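Local coordinates for WbbZ protein (Klebsiella pneumoniae subsp. pneumoniae NTUH-K2044, PDB 6X1L) that is of unknown function but probably transfers pyruvyl groups onto a polysaccharide, at residues Val25-Asn29 and Thr42-Phe46; Tyr62-Thr66 and Gly94-Lys98. All blocks are in the same frame, centred on the assembly; numbering follows the deposited sequence.

Interaction 1 (Val25-Asn29 and Thr42-Phe46); sequences VYKAN and TYDFF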
loop_
_atom_site.group_PDB
_atom_site.type_symbol
_atom_site.label_atom_id
_atom_site.label_comp_id
_atom_site.label_asym_id
_atom_site.label_seq_id
_atom_site.Cartn_x
_atom_site.Cartn_y
_atom_site.Cartn_z
ATOM N N VAL A 25 19.479 12.603 13.920
ATOM C CA VAL A 25 18.091 12.469 14.348
ATOM C C VAL A 25 17.241 12.694 13.107
ATOM O O VAL A 25 17.225 13.802 12.554
ATOM C CB VAL A 25 17.730 13.464 15.457
ATOM C CG1 VAL A 25 16.286 13.263 15.895
ATOM C CG2 VAL A 25 18.686 13.326 16.635
ATOM N N TYR A 26 16.542 11.655 12.655
ATOM C CA TYR A 26 15.908 11.660 11.344
ATOM C C TYR A 26 14.397 11.781 11.471
ATOM O O TYR A 26 13.768 11.037 12.231
ATOM C CB TYR A 26 16.273 10.398 10.557
ATOM C CG TYR A 26 15.532 10.257 9.244
ATOM C CD1 TYR A 26 15.797 11.108 8.182
ATOM C CD2 TYR A 26 14.571 9.264 9.065
ATOM C CE1 TYR A 26 15.126 10.985 6.980
ATOM C CE2 TYR A 26 13.894 9.130 7.865
ATOM C CZ TYR A 26 14.177 9.993 6.826
ATOM O OH TYR A 26 13.512 9.871 5.630
ATOM N N LYS A 27 13.821 12.718 10.718
ATOM C CA LYS A 27 12.376 12.869 10.588
ATOM C C LYS A 27 12.016 12.692 9.120
ATOM O O LYS A 27 12.377 13.528 8.283
ATOM C CB LYS A 27 11.900 14.227 11.095
ATOM C CG LYS A 27 10.385 14.393 11.008
ATOM C CD LYS A 27 9.678 13.368 11.887
ATOM C CE LYS A 27 8.173 13.316 11.623
ATOM N NZ LYS A 27 7.846 12.697 10.305
ATOM N N ALA A 28 11.310 11.607 8.809
ATOM C CA ALA A 28 10.837 11.386 7.451
ATOM C C ALA A 28 9.779 12.419 7.086
ATOM O O ALA A 28 8.942 12.792 7.909
ATOM C CB ALA A 28 10.262 9.974 7.308
ATOM N N ASN A 29 9.824 12.875 5.847
ATOM C CA ASN A 29 8.813 13.800 5.355
ATOM C C ASN A 29 7.459 13.099 5.290
ATOM O O ASN A 29 7.362 12.014 4.708
ATOM C CB ASN A 29 9.207 14.310 3.970
ATOM C CG ASN A 29 8.293 15.409 3.466
ATOM O OD1 ASN A 29 7.979 16.350 4.194
ATOM N ND2 ASN A 29 7.858 15.293 2.214
ATOM N N THR A 42 15.849 6.793 1.163
ATOM C CA THR A 42 16.699 7.324 2.224
ATOM C C THR A 42 17.163 6.213 3.158
ATOM O O THR A 42 18.316 6.209 3.601
ATOM C CB THR A 42 15.955 8.409 2.999
ATOM O OG1 THR A 42 15.507 9.421 2.089
ATOM C CG2 THR A 42 16.871 9.052 4.030
ATOM N N TYR A 43 16.286 5.248 3.456
ATOM C CA TYR A 43 16.712 4.120 4.276
ATOM C C TYR A 43 17.741 3.271 3.541
ATOM O O TYR A 43 18.701 2.788 4.150
ATOM C CB TYR A 43 15.496 3.287 4.698
ATOM C CG TYR A 43 14.549 4.059 5.591
ATOM C CD1 TYR A 43 15.024 4.748 6.699
ATOM C CD2 TYR A 43 13.192 4.130 5.309
ATOM C CE1 TYR A 43 14.174 5.469 7.516
ATOM C CE2 TYR A 43 12.327 4.851 6.118
ATOM C CZ TYR A 43 12.825 5.518 7.220
ATOM O OH TYR A 43 11.972 6.236 8.028
ATOM N N ASP A 44 17.559 3.081 2.230
ATOM C CA ASP A 44 18.573 2.398 1.433
ATOM C C ASP A 44 19.894 3.158 1.472
ATOM O O ASP A 44 20.970 2.553 1.546
ATOM C CB ASP A 44 18.090 2.247 -0.009
ATOM C CG ASP A 44 16.855 1.361 -0.125
ATOM O OD1 ASP A 44 16.456 0.764 0.893
ATOM O OD2 ASP A 44 16.284 1.266 -1.231
ATOM N N PHE A 45 19.824 4.488 1.428
ATOM C CA PHE A 45 21.034 5.306 1.444
ATOM C C PHE A 45 21.768 5.193 2.777
ATOM O O PHE A 45 22.998 5.082 2.805
ATOM C CB PHE A 45 20.667 6.757 1.145
ATOM C CG PHE A 45 21.803 7.725 1.345
ATOM C CD1 PHE A 45 22.743 7.922 0.353
ATOM C CD2 PHE A 45 21.922 8.437 2.525
ATOM C CE1 PHE A 45 23.786 8.815 0.534
ATOM C CE2 PHE A 45 22.964 9.321 2.712
ATOM C CZ PHE A 45 23.895 9.514 1.716
ATOM N N PHE A 46 21.032 5.219 3.892
ATOM C CA PHE A 46 21.661 5.071 5.200
ATOM C C PHE A 46 22.339 3.715 5.342
ATOM O O PHE A 46 23.477 3.627 5.817
ATOM C CB PHE A 46 20.623 5.252 6.308
ATOM C CG PHE A 46 20.134 6.663 6.463
ATOM C CD1 PHE A 46 20.903 7.730 6.035
ATOM C CD2 PHE A 46 18.902 6.921 7.046
ATOM C CE1 PHE A 46 20.455 9.030 6.181
ATOM C CE2 PHE A 46 18.447 8.217 7.196
ATOM C CZ PHE A 46 19.226 9.275 6.763
HETATM O O HOH W 1 14.431 11.364 3.402
#

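Interaction 2 (Tyr62-Thr66 and Gly94-Lys98); sequences YSSET and GKFHK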
loop_
_atom_site.group_PDB
_atom_site.type_symbol
_atom_site.label_atom_id
_atom_site.label_comp_id
_atom_site.label_asym_id
_atom_site.label_seq_id
_atom_site.Cartn_x
_atom_site.Cartn_y
_atom_site.Cartn_z
ATOM N N TYR A 62 17.113 16.487 22.933
ATOM C CA TYR A 62 18.282 16.346 22.082
ATOM C C TYR A 62 19.312 17.415 22.424
ATOM O O TYR A 62 19.005 18.432 23.053
ATOM C CB TYR A 62 17.897 16.435 20.601
ATOM C CG TYR A 62 16.889 15.390 20.175
ATOM C CD1 TYR A 62 17.256 14.057 20.043
ATOM C CD2 TYR A 62 15.573 15.737 19.905
ATOM C CE1 TYR A 62 16.336 13.096 19.655
ATOM C CE2 TYR A 62 14.646 14.784 19.515
ATOM C CZ TYR A 62 15.035 13.467 19.392
ATOM O OH TYR A 62 14.115 12.518 19.003
ATOM N N SER A 63 20.548 17.167 21.998
ATOM C CA SER A 63 21.665 18.046 22.320
ATOM C C SER A 63 21.765 19.158 21.283
ATOM O O SER A 63 21.898 18.890 20.084
ATOM C CB SER A 63 22.965 17.248 22.380
ATOM O OG SER A 63 24.081 18.109 22.524
ATOM N N SER A 64 21.713 20.406 21.748
ATOM C CA SER A 64 21.867 21.567 20.881
ATOM C C SER A 64 23.293 21.748 20.377
ATOM O O SER A 64 23.564 22.734 19.682
ATOM C CB SER A 64 21.417 22.827 21.622
ATOM O OG SER A 64 21.640 23.988 20.842
ATOM N N GLU A 65 24.206 20.838 20.705
ATOM C CA GLU A 65 25.594 20.934 20.283
ATOM C C GLU A 65 26.074 19.741 19.471
ATOM O O GLU A 65 26.930 19.916 18.600
ATOM C CB GLU A 65 26.508 21.102 21.506
ATOM C CG GLU A 65 27.968 21.355 21.166
ATOM C CD GLU A 65 28.851 21.408 22.395
ATOM O OE1 GLU A 65 29.944 22.009 22.320
ATOM O OE2 GLU A 65 28.450 20.848 23.436
ATOM N N THR A 66 25.546 18.541 19.715
ATOM C CA THR A 66 26.050 17.338 19.066
ATOM C C THR A 66 25.000 16.561 18.279
ATOM O O THR A 66 25.340 15.531 17.685
ATOM C CB THR A 66 26.694 16.407 20.104
ATOM O OG1 THR A 66 25.755 16.130 21.151
ATOM C CG2 THR A 66 27.938 17.055 20.702
ATOM N N GLY A 94 15.681 24.968 17.275
ATOM C CA GLY A 94 16.493 25.307 18.432
ATOM C C GLY A 94 17.046 24.110 19.178
ATOM O O GLY A 94 17.993 24.264 19.956
ATOM N N LYS A 95 16.481 22.921 18.954
ATOM C CA LYS A 95 16.905 21.731 19.684
ATOM C C LYS A 95 18.223 21.154 19.183
ATOM O O LYS A 95 18.878 20.418 19.928
ATOM C CB LYS A 95 15.836 20.636 19.591
ATOM C CG LYS A 95 14.471 20.993 20.151
ATOM C CD LYS A 95 13.508 19.825 19.955
ATOM C CE LYS A 95 12.102 20.157 20.424
ATOM N NZ LYS A 95 11.176 19.006 20.223
ATOM N N PHE A 96 18.618 21.450 17.949
ATOM C CA PHE A 96 19.725 20.757 17.309
ATOM C C PHE A 96 20.861 21.718 16.972
ATOM O O PHE A 96 20.684 22.939 16.917
ATOM C CB PHE A 96 19.256 20.036 16.039
ATOM C CG PHE A 96 18.148 19.046 16.282
ATOM C CD1 PHE A 96 16.821 19.426 16.158
ATOM C CD2 PHE A 96 18.435 17.741 16.648
ATOM C CE1 PHE A 96 15.798 18.516 16.386
ATOM C CE2 PHE A 96 17.416 16.829 16.879
ATOM C CZ PHE A 96 16.098 17.220 16.747
ATOM N N HIS A 97 22.042 21.135 16.748
ATOM C CA HIS A 97 23.203 21.919 16.337
ATOM C C HIS A 97 23.051 22.412 14.903
ATOM O O HIS A 97 23.371 23.569 14.599
ATOM C CB HIS A 97 24.471 21.079 16.491
ATOM C CG HIS A 97 25.718 21.765 16.025
ATOM N ND1 HIS A 97 26.353 21.435 14.847
ATOM C CD2 HIS A 97 26.454 22.756 16.583
ATOM C CE1 HIS A 97 27.422 22.195 14.696
ATOM N NE2 HIS A 97 27.506 23.005 15.736
ATOM N N LYS A 98 22.571 21.546 14.013
ATOM C CA LYS A 98 22.313 21.882 12.621
ATOM C C LYS A 98 21.026 21.198 12.187
ATOM O O LYS A 98 20.581 20.224 12.799
ATOM C CB LYS A 98 23.453 21.439 11.692
ATOM C CG LYS A 98 24.785 22.114 11.936
ATOM C CD LYS A 98 24.723 23.582 11.575
ATOM C CE LYS A 98 26.082 24.240 11.734
ATOM N NZ LYS A 98 25.999 25.693 11.447
#

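Interaction 1 (Val25-Asn29 and Thr42-Phe46)
An aromatic cluster of Tyr26, Tyr43 and Phe46 joins the end of strand 23-27 to helix 33-48, and the ring of Tyr26 is the member that both others touch. Phe46 meets it edge-to-face: the rim of the phenylalanine, led by CE2, stands over one face of the tyrosine with the planes at 89°, and Phe46 CE2 comes within 4.0 Å of Tyr26 CD1. The opposite face is covered by the chain's own backbone, the amide N of Ala28, which donates its hydrogen bond to Asp201. At the rim, near the ring plane, Tyr43 OH lies 3.5 Å from Tyr26 CE2, while the two tyrosine rings meet obliquely at 78°. The Tyr43 hydroxyl has its polar partner in Trp200 O, so towards Tyr26 it acts as a packing atom.

Strand and helix belong to a beta-alpha-beta unit completed by strand 53-55, the repeating element of a parallel alpha/beta sheet, and their short axes here run nearly antiparallel, 12.2 Å apart. Aromatic side chains, Tyr26 chief among them, fill the space between the two. Tyr26 does so with CG trans to its backbone N (chi1 174°), the ring reaching out to the helix, where Thr42 CG2 packs 3.8 Å from Tyr26 OH. No direct hydrogen bond crosses between the segments; instead the same threonine turns its hydroxyl, also bonded to Ile38 O within the helix, to a buried water, which donates to Thr42 OG1 at 2.6 Å and lies 2.8 Å from Tyr26 OH.

Interaction 2 (Tyr62-Thr66 and Gly94-Lys98)
The rings of Tyr62 and Phe96 lie side by side and point the same way, their planes only 28° apart but slid so far that they barely overlap, with centroids 5.1 Å apart. The touching is therefore local: Phe96 CZ sits 3.5 Å from Tyr62 CD2, and Phe96 CE2 is 3.6 Å from Tyr62 CG. A third flat group, the His97 imidazole, has Ser64 O at its edge, near its plane, and Glu65 O obliquely placed 3.4 Å from His97 CG. His97 reaches this carbonyl because CG is trans to the backbone N (chi1 177°), and its ring also meets that of His22.

Between the aromatic pair and the imidazole the two loops run close, yet no hydrogen bond crosses. Weak CA-H...O contacts take that place, from Ser64 CA to Lys95 O at 3.3 Å and from His97 CA to Ser64 O at 3.5 Å. The shape of the 62-66 loop comes from within: Ser63 OG accepts from Glu65 N, making an ST turn, and shares a 2.9 Å hydrogen bond with Thr66 OG1. Tyr62 OH is held by Arg57 N, which anchors the far end of the ring.

The loop 62-66 leads into strand 67-71 and the loop 94-98, following helix 84-92, into strand 98-104, so the contact lies at the entrance to two adjacent strands of the parallel sheet. Phe96 rests on Leu69 of strand 67-71, and both aromatic rings pack on Val25 of strand 23-27, next in the sheet.

How the interactions relate
Interaction 1 closes before interaction 2 opens along the chain; their centres lie about 18 Å apart, and both contacts border the same six-stranded parallel sheet. Strand 23-27 connects them: Tyr26 is directed at helix 33-48, whereas its neighbour Val25 packs against the loops of interaction 2, with Val25 CB 3.7 Å from Phe96 CE2 and Val25 CG1 3.7 Å from Tyr62 CZ. One contact is buried about 10 Å from the chain centre, the other at the surface about 24 Å from it. The first lays a helix on the sheet, the second brings together the loops that enter strands 67-71 and 98-104, and strand 23-27 touches both.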